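Local coordinates for protein polyhedrin (Orgyia pseudotsugata cypovirus 5, PDB 5A8U) that forms the crystalline occlusion bodies, or polyhedra, that protect virus particles in the outside environment until insect larvae ingest them, at residues A[24-30]-A[194-198]. Residues are numbered along the deposited sequence; the frame is centred on the assembly and turned at random.
Sequences SSSNSGI and VYRYR
Arg196, in the segment 194-198, reaches into the loop joining helix 6-21 to strand 30-37, its guanidinium sandwiched between Ile30 CG2, 3.8 Å from NH2, on one face and Ser25 O with Ser26 CA on the other. Ser25 O lies 3.0 Å from Arg196 NH1 but over the plane, at an angle poor for hydrogen bonding; Ser28 O, near the edge and 3.0 Å from Arg196 NH2, is also poorly angled. The hydrogen bonds that hold the group come from outside the two segments: NE to Thr51 O and NH1 to Arg23 O. Arginine suits this place because its poorly hydrated faces accept a methyl, while its N-H rim bonds carbonyls. With CG anti to the backbone N (chi1 161°), the chain sets out toward the loop, then bends at chi2 and chi3. Within the strand, Val194 CG1 meets Ile30 CD1 at 4.2 Å. Serine suits the type I turn from Ser25 to Ser28 because its hydroxyls bond the turn's own backbone: Ser28 OG donates to Ser25 O at 2.7 Å, beside Ser28 N, and Ser25 OG accepts from Asn27 N, an ST turn. Several carbonyl oxygens nearby probably stabilise the buried charge, joining the loop to the segment 194-198 without a carboxylate across the contact.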
loop_
_atom_site.group_PDB
_atom_site.type_symbol
_atom_site.label_atom_id
_atom_site.label_comp_id
_atom_site.label_asym_id
_atom_site.label_seq_id
_atom_site.Cartn_x
_atom_site.Cartn_y
_atom_site.Cartn_z
ATOM N N SER A 24 -1.151 1.380 27.164
ATOM C CA SER A 24 -2.592 1.631 27.143
ATOM C C SER A 24 -2.990 2.920 26.437
ATOM O O SER A 24 -4.176 3.114 26.164
ATOM C CB SER A 24 -3.163 1.669 28.571
ATOM O OG SER A 24 -3.016 0.423 29.223
ATOM N N SER A 25 -2.021 3.799 26.164
ATOM C CA SER A 25 -2.300 5.091 25.515
ATOM C C SER A 25 -2.640 4.860 24.053
ATOM O O SER A 25 -1.981 4.063 23.396
ATOM C CB SER A 25 -1.083 6.022 25.594
ATOM O OG SER A 25 -1.302 7.222 24.848
ATOM N N SER A 26 -3.660 5.558 23.549
ATOM C CA SER A 26 -3.983 5.470 22.138
ATOM C C SER A 26 -2.836 5.981 21.281
ATOM O O SER A 26 -2.839 5.772 20.084
ATOM C CB SER A 26 -5.257 6.258 21.801
ATOM O OG SER A 26 -6.388 5.700 22.446
ATOM N N ASN A 27 -1.865 6.659 21.887
ATOM C CA ASN A 27 -0.727 7.167 21.125
ATOM C C ASN A 27 0.565 6.355 21.277
ATOM O O ASN A 27 1.609 6.732 20.739
ATOM C CB ASN A 27 -0.513 8.647 21.427
ATOM C CG ASN A 27 -1.644 9.492 20.893
ATOM O OD1 ASN A 27 -2.341 10.179 21.648
ATOM N ND2 ASN A 27 -1.857 9.419 19.585
ATOM N N SER A 28 0.474 5.232 21.989
ATOM C CA SER A 28 1.548 4.238 21.977
ATOM C C SER A 28 1.395 3.371 20.737
ATOM O O SER A 28 0.430 3.509 19.981
ATOM C CB SER A 28 1.473 3.350 23.219
ATOM O OG SER A 28 0.284 2.575 23.213
ATOM N N GLY A 29 2.345 2.472 20.528
ATOM C CA GLY A 29 2.294 1.603 19.373
ATOM C C GLY A 29 1.725 0.226 19.642
ATOM O O GLY A 29 1.924 -0.347 20.710
ATOM N N ILE A 30 0.995 -0.297 18.660
ATOM C CA ILE A 30 0.631 -1.705 18.621
ATOM C C ILE A 30 1.421 -2.287 17.455
ATOM O O ILE A 30 1.633 -1.604 16.450
ATOM C CB ILE A 30 -0.909 -1.924 18.423
ATOM C CG1 ILE A 30 -1.449 -1.134 17.228
ATOM C CG2 ILE A 30 -1.690 -1.551 19.700
ATOM C CD1 ILE A 30 -2.889 -1.549 16.815
ATOM N N VAL A 194 -6.091 -5.742 13.237
ATOM C CA VAL A 194 -5.840 -5.736 14.678
ATOM C C VAL A 194 -6.238 -4.358 15.206
ATOM O O VAL A 194 -6.000 -3.340 14.559
ATOM C CB VAL A 194 -4.359 -6.010 14.959
ATOM C CG1 VAL A 194 -3.943 -5.637 16.404
ATOM C CG2 VAL A 194 -4.008 -7.458 14.618
ATOM N N TYR A 195 -6.855 -4.350 16.376
ATOM C CA TYR A 195 -7.488 -3.163 16.911
ATOM C C TYR A 195 -7.044 -2.813 18.329
ATOM O O TYR A 195 -6.871 -3.681 19.173
ATOM C CB TYR A 195 -9.017 -3.367 16.917
ATOM C CG TYR A 195 -9.610 -3.601 15.545
ATOM C CD1 TYR A 195 -9.693 -4.882 15.014
ATOM C CD2 TYR A 195 -10.095 -2.539 14.785
ATOM C CE1 TYR A 195 -10.237 -5.105 13.763
ATOM C CE2 TYR A 195 -10.649 -2.745 13.544
ATOM C CZ TYR A 195 -10.723 -4.026 13.035
ATOM O OH TYR A 195 -11.267 -4.255 11.803
ATOM N N ARG A 196 -6.899 -1.513 18.569
ATOM C CA ARG A 196 -6.595 -0.953 19.876
ATOM C C ARG A 196 -7.626 -1.338 20.929
ATOM O O ARG A 196 -8.840 -1.222 20.702
ATOM C CB ARG A 196 -6.550 0.577 19.720
ATOM C CG ARG A 196 -6.695 1.407 20.985
ATOM C CD ARG A 196 -5.457 1.377 21.836
ATOM N NE ARG A 196 -4.237 1.751 21.114
ATOM C CZ ARG A 196 -3.029 1.664 21.657
ATOM N NH1 ARG A 196 -2.919 1.225 22.908
ATOM N NH2 ARG A 196 -1.944 2.000 20.973
ATOM N N TYR A 197 -7.148 -1.771 22.099
ATOM C CA TYR A 197 -8.013 -1.862 23.261
ATOM C C TYR A 197 -8.260 -0.453 23.789
ATOM O O TYR A 197 -7.327 0.322 24.046
ATOM C CB TYR A 197 -7.362 -2.697 24.365
ATOM C CG TYR A 197 -8.187 -2.762 25.625
ATOM C CD1 TYR A 197 -9.399 -3.424 25.638
ATOM C CD2 TYR A 197 -7.753 -2.144 26.798
ATOM C CE1 TYR A 197 -10.171 -3.486 26.799
ATOM C CE2 TYR A 197 -8.508 -2.201 27.967
ATOM C CZ TYR A 197 -9.717 -2.875 27.955
ATOM O OH TYR A 197 -10.470 -2.957 29.105
ATOM N N ARG A 198 -9.524 -0.119 23.944
ATOM C CA ARG A 198 -9.894 1.224 24.382
ATOM C C ARG A 198 -10.256 1.187 25.850
ATOM O O ARG A 198 -10.909 0.245 26.312
ATOM C CB ARG A 198 -11.063 1.719 23.544
ATOM C CG ARG A 198 -10.664 2.090 22.107
ATOM C CD ARG A 198 -10.060 3.498 22.037
ATOM N NE ARG A 198 -11.050 4.489 22.456
ATOM C CZ ARG A 198 -11.027 5.150 23.613
ATOM N NH1 ARG A 198 -10.026 4.987 24.475
ATOM N NH2 ARG A 198 -12.012 5.990 23.899
HETATM O O HOH W 1 -4.981 0.734 25.048
HETATM O O HOH W 2 -6.174 2.371 24.890
HETATM O O HOH W 3 -7.366 4.126 24.352
#